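Local structure of putative glutathionylspermidine synthase (Methylobacillus flagellatus, 3N6X) at residues E110-N124 / D320-Y334. The protein is a putative glutathionylspermidine synthase with a circularly permuted ATP-grasp fold, and probably uses ATP to ligate a carboxylate to an amine. Residues are numbered along the deposited sequence; the frame is centred on the assembly and turned at random.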
# COMPACT_ATOMS: atom_id res chain seq x y z
N GLU A 110 11.63 22.83 9.59
CA GLU A 110 12.95 22.67 10.20
C GLU A 110 13.92 21.87 9.31
O GLU A 110 15.11 22.19 9.26
CB GLU A 110 12.86 22.03 11.60
CG GLU A 110 12.19 22.90 12.67
CD GLU A 110 12.80 24.27 12.97
OE1 GLU A 110 13.98 24.50 12.60
OE2 GLU A 110 12.11 25.09 13.60
N ILE A 111 13.40 20.81 8.62
CA ILE A 111 14.22 19.96 7.75
C ILE A 111 14.73 20.71 6.50
O ILE A 111 15.76 20.34 5.95
CB ILE A 111 13.50 18.62 7.40
CG1 ILE A 111 14.52 17.54 6.90
CG2 ILE A 111 12.34 18.85 6.38
CD1 ILE A 111 14.07 16.05 7.01
N ILE A 112 13.98 21.74 6.04
CA ILE A 112 14.39 22.56 4.89
C ILE A 112 15.46 23.58 5.36
O ILE A 112 16.51 23.69 4.73
CB ILE A 112 13.18 23.24 4.18
CG1 ILE A 112 12.17 22.17 3.65
CG2 ILE A 112 13.67 24.15 3.04
CD1 ILE A 112 10.81 22.74 3.08
N LYS A 113 15.22 24.23 6.52
CA LYS A 113 16.16 25.19 7.12
C LYS A 113 17.50 24.52 7.47
O LYS A 113 18.53 25.18 7.43
CB LYS A 113 15.55 25.86 8.37
CG LYS A 113 14.29 26.66 8.06
CD LYS A 113 13.58 27.13 9.33
CE LYS A 113 12.46 28.10 9.00
NZ LYS A 113 11.63 28.40 10.20
N ALA A 114 17.47 23.20 7.82
CA ALA A 114 18.68 22.43 8.14
C ALA A 114 19.43 21.97 6.86
O ALA A 114 20.50 21.35 6.96
CB ALA A 114 18.34 21.23 9.01
N GLY A 115 18.87 22.29 5.69
CA GLY A 115 19.46 21.97 4.39
C GLY A 115 19.33 20.52 3.94
O GLY A 115 19.79 20.16 2.85
N ILE A 116 18.67 19.67 4.76
CA ILE A 116 18.50 18.23 4.48
C ILE A 116 17.54 17.96 3.31
O ILE A 116 17.86 17.16 2.42
CB ILE A 116 18.19 17.44 5.77
CG1 ILE A 116 19.42 17.42 6.69
CG2 ILE A 116 17.72 16.01 5.45
CD1 ILE A 116 19.13 17.57 8.10
N VAL A 117 16.39 18.64 3.29
CA VAL A 117 15.46 18.54 2.17
C VAL A 117 15.50 19.87 1.43
O VAL A 117 15.36 20.91 2.05
CB VAL A 117 14.01 18.15 2.61
CG1 VAL A 117 13.02 18.26 1.45
CG2 VAL A 117 13.98 16.73 3.20
N PRO A 118 15.79 19.86 0.10
CA PRO A 118 15.84 21.13 -0.65
C PRO A 118 14.52 21.89 -0.63
O PRO A 118 13.46 21.27 -0.51
CB PRO A 118 16.17 20.68 -2.08
CG PRO A 118 16.72 19.32 -1.95
CD PRO A 118 16.04 18.70 -0.77
N SER A 119 14.57 23.21 -0.84
CA SER A 119 13.37 24.05 -0.90
C SER A 119 12.57 23.80 -2.18
O SER A 119 11.43 24.23 -2.27
CB SER A 119 13.74 25.53 -0.78
OG SER A 119 14.19 26.06 -2.01
N SER A 120 13.15 23.08 -3.16
CA SER A 120 12.46 22.75 -4.42
C SER A 120 11.23 21.88 -4.18
O SER A 120 10.32 21.87 -5.01
CB SER A 120 13.41 22.09 -5.40
OG SER A 120 14.07 20.97 -4.83
N ILE A 121 11.17 21.20 -3.01
CA ILE A 121 10.01 20.40 -2.60
C ILE A 121 8.72 21.26 -2.60
O ILE A 121 7.63 20.74 -2.81
CB ILE A 121 10.26 19.70 -1.21
CG1 ILE A 121 9.28 18.55 -0.98
CG2 ILE A 121 10.23 20.70 -0.04
CD1 ILE A 121 9.86 17.41 -0.30
N LEU A 122 8.86 22.57 -2.37
CA LEU A 122 7.74 23.51 -2.33
C LEU A 122 7.17 23.81 -3.73
O LEU A 122 6.13 24.45 -3.84
CB LEU A 122 8.15 24.81 -1.60
CG LEU A 122 8.73 24.63 -0.19
CD1 LEU A 122 9.09 25.97 0.43
CD2 LEU A 122 7.77 23.88 0.71
N ALA A 123 7.85 23.31 -4.80
CA ALA A 123 7.36 23.42 -6.18
C ALA A 123 6.42 22.25 -6.50
O ALA A 123 5.73 22.27 -7.52
CB ALA A 123 8.54 23.43 -7.16
N ASN A 124 6.39 21.23 -5.62
CA ASN A 124 5.56 20.05 -5.80
C ASN A 124 4.08 20.39 -5.73
O ASN A 124 3.64 21.07 -4.79
CB ASN A 124 5.91 18.98 -4.77
CG ASN A 124 5.56 17.60 -5.22
OD1 ASN A 124 4.40 17.29 -5.54
ND2 ASN A 124 6.55 16.73 -5.27
N ASP A 320 5.24 11.38 -2.97
CA ASP A 320 5.62 11.74 -4.34
C ASP A 320 7.01 11.15 -4.68
O ASP A 320 7.89 11.09 -3.81
CB ASP A 320 5.66 13.27 -4.51
CG ASP A 320 5.95 13.68 -5.94
OD1 ASP A 320 5.00 13.69 -6.76
OD2 ASP A 320 7.13 13.92 -6.27
N LYS A 321 7.20 10.72 -5.93
CA LYS A 321 8.44 10.10 -6.41
C LYS A 321 9.70 10.94 -6.10
O LYS A 321 10.75 10.37 -5.80
CB LYS A 321 8.33 9.72 -7.91
CG LYS A 321 9.00 10.69 -8.90
CD LYS A 321 8.05 11.75 -9.43
CE LYS A 321 8.41 12.18 -10.84
NZ LYS A 321 9.70 12.92 -10.91
N ASP A 322 9.57 12.29 -6.09
CA ASP A 322 10.70 13.18 -5.80
C ASP A 322 11.02 13.31 -4.30
O ASP A 322 12.11 13.75 -3.95
CB ASP A 322 10.51 14.56 -6.43
CG ASP A 322 10.60 14.56 -7.95
OD1 ASP A 322 11.39 13.74 -8.50
OD2 ASP A 322 9.92 15.38 -8.58
N THR A 323 10.07 12.94 -3.43
CA THR A 323 10.30 13.04 -1.98
C THR A 323 10.82 11.72 -1.42
O THR A 323 11.55 11.72 -0.44
CB THR A 323 9.03 13.52 -1.26
OG1 THR A 323 8.55 14.68 -1.92
CG2 THR A 323 9.27 13.84 0.19
N TYR A 324 10.45 10.61 -2.07
CA TYR A 324 10.81 9.24 -1.69
C TYR A 324 12.29 9.10 -1.32
O TYR A 324 12.63 8.40 -0.36
CB TYR A 324 10.44 8.26 -2.84
CG TYR A 324 11.02 6.87 -2.68
CD1 TYR A 324 10.40 5.93 -1.85
CD2 TYR A 324 12.17 6.49 -3.35
CE1 TYR A 324 10.92 4.65 -1.70
CE2 TYR A 324 12.71 5.21 -3.20
CZ TYR A 324 12.08 4.29 -2.38
OH TYR A 324 12.63 3.04 -2.22
N ILE A 325 13.17 9.79 -2.06
CA ILE A 325 14.61 9.67 -1.86
C ILE A 325 15.11 10.28 -0.53
O ILE A 325 16.21 9.94 -0.09
CB ILE A 325 15.38 10.18 -3.11
CG1 ILE A 325 15.17 11.69 -3.32
CG2 ILE A 325 14.97 9.35 -4.38
CD1 ILE A 325 16.16 12.34 -4.32
N TYR A 326 14.30 11.14 0.11
CA TYR A 326 14.68 11.79 1.38
C TYR A 326 14.20 11.06 2.62
O TYR A 326 14.54 11.46 3.73
CB TYR A 326 14.19 13.25 1.39
CG TYR A 326 14.71 14.05 0.22
CD1 TYR A 326 16.06 14.37 0.10
CD2 TYR A 326 13.86 14.46 -0.81
CE1 TYR A 326 16.56 15.06 -1.00
CE2 TYR A 326 14.34 15.16 -1.91
CZ TYR A 326 15.69 15.44 -2.01
OH TYR A 326 16.16 16.14 -3.10
N VAL A 327 13.41 9.99 2.45
CA VAL A 327 12.83 9.25 3.59
C VAL A 327 13.88 8.75 4.59
O VAL A 327 13.75 9.07 5.77
CB VAL A 327 11.76 8.19 3.17
CG1 VAL A 327 11.18 7.50 4.40
CG2 VAL A 327 10.65 8.85 2.37
N PRO A 328 15.01 8.11 4.16
CA PRO A 328 16.05 7.72 5.14
C PRO A 328 16.58 8.90 5.96
O PRO A 328 16.82 8.75 7.16
CB PRO A 328 17.14 7.08 4.26
CG PRO A 328 16.45 6.63 3.05
CD PRO A 328 15.36 7.64 2.80
N GLU A 329 16.71 10.09 5.32
CA GLU A 329 17.16 11.31 6.01
C GLU A 329 16.11 11.85 6.98
O GLU A 329 16.48 12.45 8.00
CB GLU A 329 17.57 12.41 5.00
CG GLU A 329 18.92 12.19 4.33
CD GLU A 329 20.07 11.81 5.24
OE1 GLU A 329 20.21 12.42 6.32
OE2 GLU A 329 20.84 10.90 4.87
N MSE A 330 14.79 11.63 6.68
CA MSE A 330 13.71 12.02 7.62
C MSE A 330 13.83 11.19 8.90
O MSE A 330 13.64 11.72 9.99
CB MSE A 330 12.34 11.77 7.02
CG MSE A 330 12.02 12.61 5.80
SE MSE A 330 10.33 11.95 5.01
CE MSE A 330 10.46 12.83 3.34
N ILE A 331 14.09 9.87 8.77
CA ILE A 331 14.24 8.98 9.93
C ILE A 331 15.40 9.47 10.83
O ILE A 331 15.19 9.68 12.02
CB ILE A 331 14.39 7.48 9.50
CG1 ILE A 331 13.10 6.96 8.83
CG2 ILE A 331 14.79 6.60 10.70
CD1 ILE A 331 13.31 5.78 7.85
N ARG A 332 16.57 9.77 10.24
CA ARG A 332 17.73 10.31 10.98
C ARG A 332 17.41 11.66 11.60
O ARG A 332 17.68 11.85 12.78
CB ARG A 332 18.95 10.43 10.05
CG ARG A 332 19.37 9.11 9.45
CD ARG A 332 20.62 9.22 8.62
NE ARG A 332 21.15 7.90 8.32
CZ ARG A 332 21.09 7.32 7.13
NH1 ARG A 332 20.60 7.98 6.09
NH2 ARG A 332 21.56 6.10 6.96
N PHE A 333 16.78 12.58 10.84
CA PHE A 333 16.47 13.93 11.33
C PHE A 333 15.40 13.95 12.45
O PHE A 333 15.62 14.56 13.49
CB PHE A 333 16.08 14.87 10.16
CG PHE A 333 15.85 16.32 10.56
CD1 PHE A 333 16.93 17.18 10.76
CD2 PHE A 333 14.56 16.82 10.71
CE1 PHE A 333 16.72 18.52 11.12
CE2 PHE A 333 14.35 18.16 11.07
CZ PHE A 333 15.44 19.00 11.27
N TYR A 334 14.25 13.30 12.24
CA TYR A 334 13.15 13.35 13.21
C TYR A 334 13.29 12.41 14.35
O TYR A 334 12.81 12.72 15.45
CB TYR A 334 11.78 13.15 12.52
CG TYR A 334 11.49 14.22 11.50
CD1 TYR A 334 11.27 15.54 11.89
CD2 TYR A 334 11.45 13.93 10.14
CE1 TYR A 334 11.01 16.54 10.95
CE2 TYR A 334 11.24 14.92 9.19
CZ TYR A 334 11.02 16.23 9.60
OH TYR A 334 10.77 17.19 8.66
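Ile111 lies over one face of the Phe333 ring: its CG1 sits above the plane, offset toward the rim, and its CA makes a CH-pi contact 4.2 Å from the ring centroid. Glu110 CB and Tyr334 CE1 lie at the edge, in the ring plane. The CD1 methyl of Ile116 comes in obliquely, 3.5 Å from Phe333 CD1, and Ala114 CB reaches CE1. The Phe333 ring reaches in among these groups of 110-116 with CG anti to the backbone N (chi1 -175°).

The Tyr334 ring takes CD2 of Phe333 over one face and CB of Met330, a selenomethionine, at its edge. Tyr334 OH lies 3.2 Å from Ile111 CG2 and is hydrogen-bonded to Asp104, whose carboxylate also accepts from the backbone N of Glu110 and Ile111; one aspartate thus ties the start of helix 110-113 to this tyrosine.

Further along, Ile325 CG1 lies over one face of the Tyr326 ring, offset toward its rim, while Pro118 meets the ring obliquely, its CD 3.5 Å from Tyr326 CZ. Beside it, Val117 CG2 touches Tyr326 CB, and the CD1 of Ile121 reaches Thr323 OG1 at 3.4 Å, a hydroxyl already bonded to Val317 O.

At the far end Asn124 ND2 gives a weak hydrogen bond of 3.0 Å to Asp320 OD2, with amide and carboxylate planes nearly perpendicular (89°); Asn124 OD1 accepts from the backbone N of Gln126. Asp320 OD2 also accepts from Asp322 N at 2.9 Å, closing an Asx turn.

A short helix, the turn after it and the 3-10 segment 119-123 thus pack along one side of helix 327-335 and its lead-in, within the circularly permuted ATP-grasp region.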